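PDB 2J3V: C2 toxin component I from Clostridium botulinum, which probably acts as the enzymatic component of a binary toxin, transferring ADP-ribose from NAD to actin inside target cells. Local coordinates for residues N393-F398 and I426-I431; Q293-Y298 and T349-T354. The protein carries 1 engineered substitution. All coordinates share one frame; numbering follows the deposited sequence.

Contact 1. Residues N393-F398 and I426-I431. With SO4 (sulfate ion), chain B.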
loop_
_atom_site.group_PDB
_atom_site.type_symbol
_atom_site.label_atom_id
_atom_site.label_comp_id
_atom_site.label_asym_id
_atom_site.label_seq_id
_atom_site.Cartn_x
_atom_site.Cartn_y
_atom_site.Cartn_z
ATOM N N ASN A 393 -9.795 18.649 5.806
ATOM C CA ASN A 393 -11.013 19.297 6.244
ATOM C C ASN A 393 -11.799 18.439 7.227
ATOM O O ASN A 393 -11.793 17.195 7.170
ATOM C CB ASN A 393 -11.906 19.621 5.054
ATOM C CG ASN A 393 -12.953 20.651 5.384
ATOM O OD1 ASN A 393 -12.774 21.427 6.337
ATOM N ND2 ASN A 393 -14.084 20.658 4.614
ATOM N N LYS A 394 -12.498 19.110 8.142
ATOM C CA LYS A 394 -13.423 18.412 9.020
ATOM C C LYS A 394 -14.440 17.563 8.225
ATOM O O LYS A 394 -14.773 17.863 7.067
ATOM C CB LYS A 394 -14.127 19.411 9.932
ATOM C CG LYS A 394 -15.101 20.357 9.163
ATOM C CD LYS A 394 -15.622 21.427 10.094
ATOM C CE LYS A 394 -16.307 22.548 9.347
ATOM N NZ LYS A 394 -17.165 22.131 8.281
ATOM N N ASN A 395 -14.926 16.519 8.886
ATOM C CA ASN A 395 -15.855 15.521 8.339
ATOM C C ASN A 395 -15.281 14.771 7.114
ATOM O O ASN A 395 -16.012 14.435 6.224
ATOM C CB ASN A 395 -17.219 16.172 8.068
ATOM C CG ASN A 395 -18.462 15.189 8.272
ATOM O OD1 ASN A 395 -18.311 14.166 8.988
ATOM N ND2 ASN A 395 -19.659 15.493 7.677
ATOM N N SER A 396 -13.975 14.533 7.076
ATOM C CA SER A 396 -13.358 13.698 6.020
ATOM C C SER A 396 -13.574 12.229 6.376
ATOM O O SER A 396 -13.025 11.668 7.374
ATOM C CB SER A 396 -11.865 14.011 5.812
ATOM O OG SER A 396 -11.666 15.305 5.255
ATOM N N THR A 397 -14.424 11.621 5.557
ATOM C CA THR A 397 -14.910 10.279 5.793
ATOM C C THR A 397 -14.224 9.379 4.793
ATOM O O THR A 397 -14.033 9.763 3.626
ATOM C CB THR A 397 -16.418 10.281 5.597
ATOM O OG1 THR A 397 -16.988 11.314 6.420
ATOM C CG2 THR A 397 -17.050 8.985 6.027
ATOM N N PHE A 398 -13.789 8.227 5.287
ATOM C CA PHE A 398 -13.109 7.192 4.518
ATOM C C PHE A 398 -13.788 5.827 4.563
ATOM O O PHE A 398 -14.489 5.522 5.511
ATOM C CB PHE A 398 -11.673 7.061 5.012
ATOM C CG PHE A 398 -10.839 8.260 4.655
ATOM C CD1 PHE A 398 -10.296 8.382 3.389
ATOM C CD2 PHE A 398 -10.641 9.284 5.564
ATOM C CE1 PHE A 398 -9.548 9.472 3.031
ATOM C CE2 PHE A 398 -9.912 10.391 5.206
ATOM C CZ PHE A 398 -9.367 10.498 3.932
ATOM N N ILE A 426 -14.927 9.055 0.790
ATOM C CA ILE A 426 -16.335 8.897 0.380
ATOM C C ILE A 426 -17.123 10.117 0.856
ATOM O O ILE A 426 -16.531 11.004 1.444
ATOM C CB ILE A 426 -16.963 7.573 0.920
ATOM C CG1 ILE A 426 -16.812 7.483 2.467
ATOM C CG2 ILE A 426 -16.367 6.377 0.226
ATOM C CD1 ILE A 426 -17.672 6.384 3.155
ATOM N N GLN A 427 -18.438 10.147 0.630
ATOM C CA GLN A 427 -19.257 11.312 0.957
ATOM C C GLN A 427 -19.218 11.583 2.443
ATOM O O GLN A 427 -19.417 10.664 3.234
ATOM C CB GLN A 427 -20.709 11.135 0.544
ATOM C CG GLN A 427 -21.525 12.388 0.895
ATOM C CD GLN A 427 -23.019 12.255 0.676
ATOM O OE1 GLN A 427 -23.465 12.073 -0.463
ATOM N NE2 GLN A 427 -23.788 12.299 1.752
ATOM N N ASN A 428 -18.938 12.849 2.783
ATOM C CA ASN A 428 -18.925 13.361 4.176
ATOM C C ASN A 428 -20.117 12.812 4.940
ATOM O O ASN A 428 -21.272 12.796 4.439
ATOM C CB ASN A 428 -18.934 14.908 4.203
ATOM C CG ASN A 428 -17.595 15.525 3.734
ATOM O OD1 ASN A 428 -16.784 14.861 3.085
ATOM N ND2 ASN A 428 -17.358 16.787 4.079
ATOM N N LYS A 429 -19.854 12.313 6.137
ATOM C CA LYS A 429 -20.911 11.600 6.847
ATOM C C LYS A 429 -21.933 12.633 7.286
ATOM O O LYS A 429 -21.557 13.735 7.700
ATOM C CB LYS A 429 -20.390 10.745 8.007
ATOM C CG LYS A 429 -21.272 9.430 8.198
ATOM C CD LYS A 429 -21.269 8.429 6.918
ATOM C CE LYS A 429 -22.704 7.844 6.493
ATOM N NZ LYS A 429 -23.807 8.879 6.212
ATOM N N GLU A 430 -23.224 12.328 7.137
ATOM C CA GLU A 430 -24.211 13.363 7.411
ATOM C C GLU A 430 -24.275 13.627 8.918
ATOM O O GLU A 430 -23.880 12.757 9.739
ATOM C CB GLU A 430 -25.570 13.054 6.779
ATOM C CG GLU A 430 -25.735 13.744 5.417
ATOM C CD GLU A 430 -25.644 15.279 5.483
ATOM O OE1 GLU A 430 -25.688 15.865 6.602
ATOM O OE2 GLU A 430 -25.535 15.915 4.396
ATOM N N ILE A 431 -24.696 14.844 9.284
ATOM C CA ILE A 431 -24.405 15.365 10.625
ATOM C C ILE A 431 -25.404 16.434 11.155
ATOM O O ILE A 431 -26.626 16.242 11.149
ATOM C CB ILE A 431 -22.939 15.917 10.587
ATOM C CG1 ILE A 431 -22.088 15.270 11.705
ATOM C CG2 ILE A 431 -22.916 17.501 10.510
ATOM C CD1 ILE A 431 -21.607 13.810 11.366
HETATM S S SO4 B . -18.784 25.383 8.026
HETATM O O1 SO4 B . -17.757 25.469 6.941
HETATM O O2 SO4 B . -19.655 26.571 7.977
HETATM O O3 SO4 B . -19.580 24.150 7.745
HETATM O O4 SO4 B . -18.192 25.329 9.393
HETATM O O HOH W 1 -15.383 12.737 3.064
#
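Thr397 and Asn395 each grip the chain end at Lys429, one through a hydroxyl and the other through an amide. Asn395 ND2 donates to Lys429 O at 2.6 Å. The bond is short and nearly straight (166° at the hydrogen); the donor lies in the plane of the carbonyl, and the acceptor close to that of the Asn395 amide, which restrains the amide's rotation. Thr397 OG1 receives Lys429 N at 3.0 Å, a more bent bond, 135° at the hydrogen. The peptide between Asn428 and Lys429 and the carbonyl after it are thus each held by a side chain of 393-398. Thr397 chi1 of -53° sets OG1 beside the backbone N, facing Lys429 N, and leaves the methyl to lie against Ile426, Thr397 CG2 to Ile426 CG1 3.9 Å. Beside this apolar touch Ile426 N donates to Thr397 O at 3.1 Å. A water accepts from Thr397 N at 2.9 Å and stands 2.6 Å from Ile426 O, bridging the two segments. Buried Thr397 marks the close-packed part. Outward from it the contact loosens: exposed Asn428 sets its CG 3.1 Å from Asn395 O without a direct hydrogen bond between them, the Lys429 chain bends away beyond CB, and Ile431 brings only CD1 near Asn395 OD1, at 4.1 Å. Lys394 reaches out and bonds weakly to a sulfate, probably from the crystallisation liquor, that Arg268 also binds. The contact closes the open end of the hairpin formed by strands 397-411 and 414-426. Strand 340-341 flanks it, with Glu340 touching Ile426 and Lys429 and Ile341 bonded to the Phe398 backbone, while helix 273-286 lies against Lys394 near the start of 393-398 through Ile279 and Ser283.

Contact 2. Residues Q293-Y298 and T349-T354. With SO4 (sulfate ion), chain S.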
loop_
_atom_site.group_PDB
_atom_site.type_symbol
_atom_site.label_atom_id
_atom_site.label_comp_id
_atom_site.label_asym_id
_atom_site.label_seq_id
_atom_site.Cartn_x
_atom_site.Cartn_y
_atom_site.Cartn_z
ATOM N N GLN A 293 -3.448 16.448 -7.105
ATOM C CA GLN A 293 -3.432 15.128 -7.745
ATOM C C GLN A 293 -3.627 14.048 -6.698
ATOM O O GLN A 293 -3.573 14.285 -5.505
ATOM C CB GLN A 293 -2.110 14.891 -8.448
ATOM C CG GLN A 293 -0.924 14.768 -7.453
ATOM C CD GLN A 293 0.433 14.894 -8.111
ATOM O OE1 GLN A 293 1.330 15.444 -7.542
ATOM N NE2 GLN A 293 0.570 14.378 -9.296
ATOM N N THR A 294 -3.842 12.845 -7.155
ATOM C CA THR A 294 -4.095 11.754 -6.274
ATOM C C THR A 294 -2.795 11.286 -5.608
ATOM O O THR A 294 -1.813 11.017 -6.281
ATOM C CB THR A 294 -4.783 10.670 -7.079
ATOM O OG1 THR A 294 -6.109 11.133 -7.390
ATOM C CG2 THR A 294 -4.966 9.348 -6.288
ATOM N N LEU A 295 -2.783 11.260 -4.271
ATOM C CA LEU A 295 -1.697 10.662 -3.553
ATOM C C LEU A 295 -2.057 10.074 -2.200
ATOM O O LEU A 295 -3.152 10.275 -1.698
ATOM C CB LEU A 295 -0.512 11.608 -3.412
ATOM C CG LEU A 295 -0.523 12.986 -2.756
ATOM C CD1 LEU A 295 -1.807 13.496 -2.258
ATOM C CD2 LEU A 295 0.537 13.079 -1.757
ATOM N N ILE A 296 -1.095 9.303 -1.684
ATOM C CA ILE A 296 -1.174 8.614 -0.424
ATOM C C ILE A 296 -0.559 9.435 0.712
ATOM O O ILE A 296 0.560 9.923 0.623
ATOM C CB ILE A 296 -0.432 7.255 -0.505
ATOM C CG1 ILE A 296 -1.134 6.327 -1.494
ATOM C CG2 ILE A 296 -0.343 6.566 0.855
ATOM C CD1 ILE A 296 -2.556 5.950 -1.111
ATOM N N ALA A 297 -1.308 9.520 1.783
ATOM C CA ALA A 297 -0.902 10.164 3.026
ATOM C C ALA A 297 -1.273 9.224 4.180
ATOM O O ALA A 297 -2.151 8.366 4.063
ATOM C CB ALA A 297 -1.548 11.464 3.164
ATOM N N TYR A 298 -0.556 9.362 5.283
ATOM C CA TYR A 298 -0.586 8.383 6.346
ATOM C C TYR A 298 -1.063 9.002 7.656
ATOM O O TYR A 298 -0.694 10.129 7.989
ATOM C CB TYR A 298 0.788 7.838 6.566
ATOM C CG TYR A 298 1.208 6.932 5.462
ATOM C CD1 TYR A 298 0.767 5.616 5.415
ATOM C CD2 TYR A 298 2.021 7.401 4.417
ATOM C CE1 TYR A 298 1.146 4.763 4.393
ATOM C CE2 TYR A 298 2.401 6.538 3.361
ATOM C CZ TYR A 298 1.935 5.243 3.350
ATOM O OH TYR A 298 2.293 4.389 2.330
ATOM N N THR A 349 -2.522 14.279 8.664
ATOM C CA THR A 349 -1.799 13.179 8.027
ATOM C C THR A 349 -0.453 13.663 7.688
ATOM O O THR A 349 -0.171 14.830 7.782
ATOM C CB THR A 349 -2.484 12.760 6.734
ATOM O OG1 THR A 349 -2.448 13.840 5.794
ATOM C CG2 THR A 349 -3.938 12.472 6.986
ATOM N N SER A 350 0.385 12.739 7.274
ATOM C CA SER A 350 1.731 13.050 6.856
ATOM C C SER A 350 2.045 12.266 5.575
ATOM O O SER A 350 1.534 11.157 5.421
ATOM C CB SER A 350 2.738 12.573 7.906
ATOM O OG SER A 350 4.015 13.023 7.506
ATOM N N LEU A 351 2.953 12.793 4.754
ATOM C CA LEU A 351 3.467 12.041 3.633
ATOM C C LEU A 351 4.441 11.007 4.128
ATOM O O LEU A 351 4.722 10.086 3.395
ATOM C CB LEU A 351 4.160 12.942 2.604
ATOM C CG LEU A 351 3.230 13.828 1.792
ATOM C CD1 LEU A 351 4.041 14.431 0.713
ATOM C CD2 LEU A 351 2.002 13.110 1.221
ATOM N N LYS A 352 4.940 11.152 5.359
ATOM C CA LYS A 352 5.795 10.133 5.965
ATOM C C LYS A 352 4.957 9.055 6.671
ATOM O O LYS A 352 4.126 9.359 7.553
ATOM C CB LYS A 352 6.741 10.750 6.999
ATOM C CG LYS A 352 7.715 11.745 6.440
ATOM C CD LYS A 352 8.894 12.004 7.311
ATOM C CE LYS A 352 8.597 12.936 8.428
ATOM N NZ LYS A 352 9.841 13.753 8.876
ATOM N N SER A 353 5.192 7.795 6.331
ATOM C CA SER A 353 4.387 6.735 6.918
ATOM C C SER A 353 4.626 6.505 8.430
ATOM O O SER A 353 3.742 6.022 9.115
ATOM C CB SER A 353 4.589 5.415 6.165
ATOM O OG SER A 353 5.816 4.740 6.510
ATOM N N THR A 354 5.813 6.838 8.927
ATOM C CA THR A 354 6.237 6.384 10.233
ATOM C C THR A 354 7.120 7.403 10.929
ATOM O O THR A 354 8.321 7.153 11.162
ATOM C CB THR A 354 7.005 5.105 10.089
ATOM O OG1 THR A 354 6.246 4.163 9.320
ATOM C CG2 THR A 354 7.176 4.431 11.522
HETATM S S SO4 S . 10.844 11.596 11.995
HETATM O O1 SO4 S . 11.302 10.202 12.047
HETATM O O2 SO4 S . 10.803 12.083 10.601
HETATM O O3 SO4 S . 9.533 11.941 12.573
HETATM O O4 SO4 S . 11.856 12.344 12.735
HETATM O O HOH W 2 3.265 9.313 1.061
#
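The Tyr298 ring carries Ser353 CB over the centre of one face, 3.5 Å from the centroid and only 6° off the normal, a CH-pi contact; Ser353 CA lies over the same face. At the edge, near the ring plane, are the carbonyl oxygens of Ser350 and Leu351, with Leu351 O 3.9 Å from Tyr298 CD2. With CG beside the backbone N (chi1 -72°), the ring is placed against the turn at 350-353, and its hydroxyl bonds to Asp220. Ser350 OG accepts Lys352 N at 3.0 Å, an ST turn that carries the chain on to Ser353. In the backbone, Tyr298 and Ser350 form an antiparallel hydrogen-bonded pair, Tyr298 N to Ser350 O 2.8 Å and Ser350 N to Tyr298 O 2.9 Å. The side chains of Leu295 and Leu351 cross at about a right angle, with Leu295 CD2 a tight 3.3 Å from Leu351 CD2. A water donates to both Ile296 O and Leu351 O. Thr349 and Ser350 match the end of the Ser-Thr-Ser motif of this ADP-ribosyltransferase family; Ser350 OG also bonds to the Glu387 backbone oxygen. The single bridge joins two sheets at their outermost strands: 295-301, paired with 363-369, and 347-350, paired with 389-392, with Trp229 of helix 227-234 packed on both leucines.

Contact 2 is buried, with none of its touching residues exposed, whereas contact 1 is partly buried and runs out to the exposed chain end; their centres lie 18 Å apart and their nearest atoms about 7 Å. Both reach the same five-stranded sheet, contact 2 at the outermost strand 295-301 and contact 1 at the ends of 397-411 and 414-426. Strand 389-392, which pairs with 347-350 of contact 2, runs directly into 393-398 of contact 1. Chemistry follows place: in contact 2 a backbone bridge combines with ring and leucine packing, while contact 1 relies more on side-chain-to-backbone bonds.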